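Local structure of protein-tyrosine-phosphatase PTP1 (6KRW) at residues H14-L17 with G18-G22; T244-Y247 with C248-N252; A268-V271 with A272-K276. The protein removes phosphate from tyrosine residues of proteins, among them the MAP kinase MPK6, and together with MKP1 restrains salicylic acid and camalexin synthesis in plant defence. One frame throughout, in Å; residues are numbered along the deposited sequence.

All three interactions are i to i+4 contacts within single helices, at different depths of the fold. Interaction 2, on helix 242-259 behind the active-site loop, lies near the centre of the chain, and all its touching residues are buried. Interaction 3, on helix 267-277, is partly buried, F274 CE2 lying 3.3 Å from A249 N. Interaction 1, on the N-terminal helix 7-24, is the most peripheral, its centre about 25 Å from that of the chain. Interactions 1 and 3 both pack on helix 285-303 and on helix 242-259, which carries interaction 2. The chemistry differs in turn: an arginine over a leucine, a tyrosine-histidine hydrogen bond, a methyl on an aromatic face.

Interaction 1. Residues H14-L17 with G18-G22; sequences HQAL and GVFRG
R21 folds back over L17, one turn earlier on the same helix, and lays one face of its guanidinium on the leucine's branched end. L17 CG sits 3.8 Å from the guanidinium plane, displaced toward its rim, and L17 CD2 comes within 3.4 Å of R21 NH2. The two side chains meet at a slant. R21 starts with CG opposite the backbone N (chi1 -173°), runs on straight through chi2, then bends at chi3 (-82°); this bend brings the flat group back above the leucine. L17 likewise has CG trans to its own N, which carries both methyls to the arginine. NH2 of R21 also forms a salt bridge with E300, so the charged end ties helix 7-24 to helix 285-303. This N-terminal helix packs against helices 242-259 and 285-303 of the phosphatase fold, far from the catalytic pocket. A16 and F20 face inward: the alanine rests on L299 and I257, the phenylalanine on V296, T253 and I257. F20 CD2 is 4.3 Å from A16 CB, and A16 O lies at the edge of the ring, 3.2 Å from CD2. That same oxygen accepts F20 N at 2.9 Å in an almost straight bond (177°), while R21 N reaches L17 O at 2.8 Å. Replacing R21 with an alanine would probably leave the E300 carboxylate without its mate and take one cover from the methyls of L17. At the start of the turn H14 O receives G18 N at 3.0 Å, and H14 NE2 is hydrogen-bonded to T306 OG1.

Interaction 2. Residues T244-Y247 with C248-N252; sequences TGTY and CAIHN
Y247 and H251 are joined by a short side-chain hydrogen bond one helical turn apart, Y247 OH to H251 ND1 at 2.7 Å and nearly straight (168°). Either atom could be the donor. The hydroxyl meets the imidazole at its edge, near the ring plane, and Y247 CZ lies in that plane too. The rings meet rim to rim, with planes at 72°, neither over the face of the other. Both residues have CG trans to the backbone N, which sends the two side chains off the same flank of the helix toward helix 214-223, where the tyrosine touches V216, I219 and L223. The second imidazole nitrogen, NE2, is hydrogen-bonded to S104 OG, so both nitrogens of this buried histidine have partners, and F106 meets its ring edge-to-face. Helix 242-259 follows directly on the phosphate-binding loop, the signature of cysteine-dependent tyrosine phosphatases; T244, in its first turn, packs against the catalytic C237. The backbone is bonded in the alpha-helical pattern: T244 O takes C248 N, G245 O takes A249 N, T246 O takes I250 N and Y247 O takes H251 N, the last at 3.0 Å, so all four carbonyls of the first segment are engaged. C248 SG also lies near T244 O, 3.3 Å away. I250 CD1 lies 4.3 Å from T246 CG2, while the hydroxyl of T246 bonds back to G242 O.

Interaction 3. Residues A268-V271 with A272-K276; sequences AKTV and ALFRK
A268 O opens the contact by accepting A272 N at 2.9 Å, the first of four i to i+4 bonds in helix 267-277, which in this phosphatase domain packs across helix 242-259 and against helix 27-39. K269 contributes through its backbone, its O taking L273 N, while its side chain runs outward. T270 adds a side-chain contact to the bond from F274 N to its O. Its CG2 stands over one face of the F274 ring in a CH-pi contact, 4.1 Å from the centroid and 20° off the normal. With CG2 trans to the backbone N, the methyl points along the helix to the ring, and OG1 is left to accept from R256 NH1. F274 covers C248, A249 and N252. V271 comes last: its side chain runs alongside that of R275 and touches Y288 and L37. The arginine, extended from CG to NE, is held by V282 O, M281 O and Q38 OE1, tying the helix to helix 27-39 and to the loop of M281 and V282, which leads into Q283, probably a substrate-binding residue. R275 NE passes V271 CG1 at 3.8 Å, and R275 CG rests 3.4 Å from V271 O.

Interaction 1. Residues H14-L17 with G18-G22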
loop_
_atom_site.group_PDB
_atom_site.type_symbol
_atom_site.label_atom_id
_atom_site.label_comp_id
_atom_site.label_asym_id
_atom_site.label_seq_id
_atom_site.Cartn_x
_atom_site.Cartn_y
_atom_site.Cartn_z
ATOM N N HIS A 14 5.511 8.742 -23.017
ATOM C CA HIS A 14 5.013 9.925 -23.759
ATOM C C HIS A 14 3.537 9.733 -24.102
ATOM O O HIS A 14 2.730 10.649 -23.914
ATOM C CB HIS A 14 5.859 10.180 -25.013
ATOM C CG HIS A 14 7.138 10.890 -24.730
ATOM N ND1 HIS A 14 7.176 12.220 -24.366
ATOM C CD2 HIS A 14 8.413 10.463 -24.758
ATOM C CE1 HIS A 14 8.429 12.586 -24.178
ATOM N NE2 HIS A 14 9.202 11.522 -24.415
ATOM N N GLN A 15 3.193 8.549 -24.580
ATOM C CA GLN A 15 1.791 8.246 -24.948
ATOM C C GLN A 15 0.908 8.369 -23.714
ATOM O O GLN A 15 -0.141 9.038 -23.786
ATOM C CB GLN A 15 1.728 6.846 -25.545
ATOM C CG GLN A 15 2.323 6.771 -26.942
ATOM C CD GLN A 15 2.661 5.348 -27.322
ATOM O OE1 GLN A 15 2.320 4.406 -26.609
ATOM N NE2 GLN A 15 3.376 5.192 -28.422
ATOM N N ALA A 16 1.328 7.775 -22.602
ATOM C CA ALA A 16 0.554 7.870 -21.347
ATOM C C ALA A 16 0.482 9.325 -20.884
ATOM O O ALA A 16 -0.568 9.751 -20.414
ATOM C CB ALA A 16 1.154 6.998 -20.288
ATOM N N LEU A 17 1.596 10.052 -20.973
ATOM C CA LEU A 17 1.597 11.445 -20.461
ATOM C C LEU A 17 0.548 12.267 -21.211
ATOM O O LEU A 17 -0.177 13.051 -20.584
ATOM C CB LEU A 17 2.991 12.048 -20.628
ATOM C CG LEU A 17 3.141 13.494 -20.155
ATOM C CD1 LEU A 17 2.666 13.700 -18.728
ATOM C CD2 LEU A 17 4.587 13.949 -20.293
ATOM N N GLY A 18 0.483 12.144 -22.527
ATOM C CA GLY A 18 -0.503 12.925 -23.289
ATOM C C GLY A 18 -1.912 12.604 -22.837
ATOM O O GLY A 18 -2.754 13.537 -22.738
ATOM N N VAL A 19 -2.195 11.326 -22.577
ATOM C CA VAL A 19 -3.547 10.930 -22.119
ATOM C C VAL A 19 -3.840 11.459 -20.717
ATOM O O VAL A 19 -4.878 12.108 -20.532
ATOM C CB VAL A 19 -3.710 9.406 -22.220
ATOM C CG1 VAL A 19 -4.974 8.983 -21.507
ATOM C CG2 VAL A 19 -3.665 8.960 -23.681
ATOM N N PHE A 20 -2.954 11.217 -19.755
ATOM C CA PHE A 20 -3.212 11.651 -18.357
ATOM C C PHE A 20 -3.246 13.182 -18.272
ATOM O O PHE A 20 -4.080 13.718 -17.537
ATOM C CB PHE A 20 -2.175 11.030 -17.420
ATOM C CG PHE A 20 -2.481 9.594 -17.070
ATOM C CD1 PHE A 20 -3.347 9.308 -16.035
ATOM C CD2 PHE A 20 -1.858 8.540 -17.711
ATOM C CE1 PHE A 20 -3.611 7.999 -15.669
ATOM C CE2 PHE A 20 -2.160 7.225 -17.369
ATOM C CZ PHE A 20 -3.058 6.958 -16.376
ATOM N N ARG A 21 -2.371 13.853 -19.007
ATOM C CA ARG A 21 -2.352 15.338 -18.977
ATOM C C ARG A 21 -3.667 15.849 -19.569
ATOM O O ARG A 21 -4.230 16.825 -19.045
ATOM C CB ARG A 21 -1.126 15.864 -19.728
ATOM C CG ARG A 21 -0.920 17.361 -19.621
ATOM C CD ARG A 21 0.295 17.743 -20.447
ATOM N NE ARG A 21 1.541 17.524 -19.728
ATOM C CZ ARG A 21 2.735 17.362 -20.293
ATOM N NH1 ARG A 21 2.873 17.355 -21.608
ATOM N NH2 ARG A 21 3.797 17.183 -19.527
ATOM N N GLY A 22 -4.149 15.204 -20.633
ATOM C CA GLY A 22 -5.437 15.612 -21.215
ATOM C C GLY A 22 -6.562 15.448 -20.207
ATOM O O GLY A 22 -7.478 16.283 -20.205
#

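Interaction 2. Residues T244-Y247 with C248-N252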
loop_
_atom_site.group_PDB
_atom_site.type_symbol
_atom_site.label_atom_id
_atom_site.label_comp_id
_atom_site.label_asym_id
_atom_site.label_seq_id
_atom_site.Cartn_x
_atom_site.Cartn_y
_atom_site.Cartn_z
ATOM N N THR A 244 -3.754 4.228 1.252
ATOM C CA THR A 244 -3.136 2.979 0.759
ATOM C C THR A 244 -3.533 2.734 -0.702
ATOM O O THR A 244 -2.684 2.487 -1.507
ATOM C CB THR A 244 -3.581 1.820 1.641
ATOM O OG1 THR A 244 -2.975 1.988 2.914
ATOM C CG2 THR A 244 -3.176 0.467 1.092
ATOM N N GLY A 245 -4.821 2.813 -1.012
ATOM C CA GLY A 245 -5.255 2.566 -2.400
ATOM C C GLY A 245 -4.710 3.592 -3.364
ATOM O O GLY A 245 -4.349 3.258 -4.492
ATOM N N THR A 246 -4.647 4.859 -2.933
ATOM C CA THR A 246 -4.112 5.942 -3.776
ATOM C C THR A 246 -2.636 5.640 -4.072
ATOM O O THR A 246 -2.243 5.741 -5.213
ATOM C CB THR A 246 -4.343 7.285 -3.075
ATOM O OG1 THR A 246 -5.726 7.464 -2.760
ATOM C CG2 THR A 246 -3.855 8.458 -3.892
ATOM N N TYR A 247 -1.818 5.356 -3.043
ATOM C CA TYR A 247 -0.390 5.053 -3.292
ATOM C C TYR A 247 -0.278 3.861 -4.258
ATOM O O TYR A 247 0.466 3.902 -5.239
ATOM C CB TYR A 247 0.412 4.787 -2.009
ATOM C CG TYR A 247 1.811 4.447 -2.412
ATOM C CD1 TYR A 247 2.707 5.461 -2.765
ATOM C CD2 TYR A 247 2.215 3.140 -2.558
ATOM C CE1 TYR A 247 3.930 5.136 -3.302
ATOM C CE2 TYR A 247 3.441 2.805 -3.092
ATOM C CZ TYR A 247 4.304 3.821 -3.445
ATOM O OH TYR A 247 5.439 3.464 -4.048
ATOM N N CYS A 248 -0.994 2.784 -3.961
ATOM C CA CYS A 248 -0.920 1.565 -4.821
ATOM C C CYS A 248 -1.286 1.931 -6.274
ATOM O O CYS A 248 -0.658 1.429 -7.188
ATOM C CB CYS A 248 -1.835 0.473 -4.289
ATOM S SG CYS A 248 -1.263 -0.257 -2.741
ATOM N N ALA A 249 -2.299 2.773 -6.477
ATOM C CA ALA A 249 -2.732 3.137 -7.841
ATOM C C ALA A 249 -1.604 3.849 -8.578
ATOM O O ALA A 249 -1.372 3.612 -9.775
ATOM C CB ALA A 249 -3.999 3.937 -7.823
ATOM N N ILE A 250 -0.910 4.762 -7.892
ATOM C CA ILE A 250 0.187 5.514 -8.567
ATOM C C ILE A 250 1.316 4.544 -8.917
ATOM O O ILE A 250 1.792 4.524 -10.076
ATOM C CB ILE A 250 0.654 6.664 -7.657
ATOM C CG1 ILE A 250 -0.474 7.666 -7.395
ATOM C CG2 ILE A 250 1.920 7.318 -8.230
ATOM C CD1 ILE A 250 -0.244 8.569 -6.162
ATOM N N HIS A 251 1.746 3.757 -7.947
ATOM C CA HIS A 251 2.866 2.808 -8.128
ATOM C C HIS A 251 2.536 1.796 -9.227
ATOM O O HIS A 251 3.334 1.576 -10.148
ATOM C CB HIS A 251 3.134 2.167 -6.774
ATOM C CG HIS A 251 4.257 1.205 -6.708
ATOM N ND1 HIS A 251 5.208 1.294 -5.715
ATOM C CD2 HIS A 251 4.591 0.127 -7.449
ATOM C CE1 HIS A 251 6.058 0.289 -5.840
ATOM N NE2 HIS A 251 5.722 -0.421 -6.904
ATOM N N ASN A 252 1.343 1.237 -9.146
ATOM C CA ASN A 252 0.941 0.186 -10.101
ATOM C C ASN A 252 0.796 0.768 -11.508
ATOM O O ASN A 252 1.208 0.123 -12.503
ATOM C CB ASN A 252 -0.377 -0.387 -9.611
ATOM C CG ASN A 252 -0.892 -1.539 -10.459
ATOM O OD1 ASN A 252 -1.939 -1.391 -11.110
ATOM N ND2 ASN A 252 -0.168 -2.642 -10.443
#

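Interaction 3. Residues A268-V271 with A272-K276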
loop_
_atom_site.group_PDB
_atom_site.type_symbol
_atom_site.label_atom_id
_atom_site.label_comp_id
_atom_site.label_asym_id
_atom_site.label_seq_id
_atom_site.Cartn_x
_atom_site.Cartn_y
_atom_site.Cartn_z
ATOM N N ALA A 268 -9.624 4.468 -13.948
ATOM C CA ALA A 268 -10.895 4.050 -13.319
ATOM C C ALA A 268 -10.975 2.513 -13.300
ATOM O O ALA A 268 -11.413 1.944 -12.295
ATOM C CB ALA A 268 -12.076 4.631 -14.048
ATOM N N LYS A 269 -10.543 1.882 -14.384
ATOM C CA LYS A 269 -10.531 0.399 -14.434
ATOM C C LYS A 269 -9.574 -0.174 -13.392
ATOM O O LYS A 269 -9.898 -1.149 -12.694
ATOM C CB LYS A 269 -10.167 -0.027 -15.847
ATOM C CG LYS A 269 -10.274 -1.513 -16.111
ATOM C CD LYS A 269 -9.934 -1.868 -17.548
ATOM C CE LYS A 269 -10.329 -3.268 -17.944
ATOM N NZ LYS A 269 -9.422 -4.259 -17.333
ATOM N N THR A 270 -8.406 0.469 -13.212
ATOM C CA THR A 270 -7.465 0.014 -12.172
ATOM C C THR A 270 -8.101 0.120 -10.795
ATOM O O THR A 270 -7.960 -0.794 -9.986
ATOM C CB THR A 270 -6.163 0.816 -12.253
ATOM O OG1 THR A 270 -5.557 0.556 -13.510
ATOM C CG2 THR A 270 -5.226 0.457 -11.111
ATOM N N VAL A 271 -8.704 1.279 -10.501
ATOM C CA VAL A 271 -9.318 1.450 -9.164
ATOM C C VAL A 271 -10.473 0.450 -8.984
ATOM O O VAL A 271 -10.628 -0.082 -7.910
ATOM C CB VAL A 271 -9.726 2.912 -8.928
ATOM C CG1 VAL A 271 -10.510 3.051 -7.641
ATOM C CG2 VAL A 271 -8.486 3.816 -8.870
ATOM N N ALA A 272 -11.248 0.189 -10.044
ATOM C CA ALA A 272 -12.339 -0.798 -9.910
ATOM C C ALA A 272 -11.739 -2.181 -9.609
ATOM O O ALA A 272 -12.308 -2.918 -8.799
ATOM C CB ALA A 272 -13.140 -0.837 -11.197
ATOM N N LEU A 273 -10.620 -2.520 -10.263
ATOM C CA LEU A 273 -9.952 -3.815 -9.981
ATOM C C LEU A 273 -9.459 -3.866 -8.537
ATOM O O LEU A 273 -9.644 -4.837 -7.829
ATOM C CB LEU A 273 -8.824 -4.037 -10.960
ATOM C CG LEU A 273 -8.033 -5.328 -10.784
ATOM C CD1 LEU A 273 -8.934 -6.567 -10.814
ATOM C CD2 LEU A 273 -6.991 -5.440 -11.890
ATOM N N PHE A 274 -8.856 -2.754 -8.104
ATOM C CA PHE A 274 -8.413 -2.705 -6.693
ATOM C C PHE A 274 -9.583 -2.913 -5.742
ATOM O O PHE A 274 -9.440 -3.592 -4.729
ATOM C CB PHE A 274 -7.763 -1.349 -6.371
ATOM C CG PHE A 274 -6.365 -1.130 -6.864
ATOM C CD1 PHE A 274 -5.695 -2.037 -7.667
ATOM C CD2 PHE A 274 -5.702 0.023 -6.479
ATOM C CE1 PHE A 274 -4.375 -1.804 -8.056
ATOM C CE2 PHE A 274 -4.409 0.262 -6.921
ATOM C CZ PHE A 274 -3.731 -0.657 -7.664
ATOM N N ARG A 275 -10.727 -2.315 -6.066
ATOM C CA ARG A 275 -11.928 -2.452 -5.207
ATOM C C ARG A 275 -12.476 -3.896 -5.207
ATOM O O ARG A 275 -13.010 -4.300 -4.205
ATOM C CB ARG A 275 -12.961 -1.396 -5.582
ATOM C CG ARG A 275 -12.564 -0.002 -5.133
ATOM C CD ARG A 275 -13.486 1.029 -5.712
ATOM N NE ARG A 275 -13.209 2.316 -5.100
ATOM C CZ ARG A 275 -14.055 3.317 -5.036
ATOM N NH1 ARG A 275 -15.285 3.212 -5.498
ATOM N NH2 ARG A 275 -13.714 4.462 -4.470
ATOM N N LYS A 276 -12.230 -4.650 -6.280
ATOM C CA LYS A 276 -12.589 -6.089 -6.295
ATOM C C LYS A 276 -11.626 -6.870 -5.413
ATOM O O LYS A 276 -11.912 -8.018 -5.044
ATOM C CB LYS A 276 -12.599 -6.600 -7.733
ATOM C CG LYS A 276 -13.736 -6.066 -8.589
ATOM C CD LYS A 276 -14.092 -6.936 -9.765
ATOM C CE LYS A 276 -12.909 -7.425 -10.579
ATOM N NZ LYS A 276 -13.309 -7.722 -11.984
#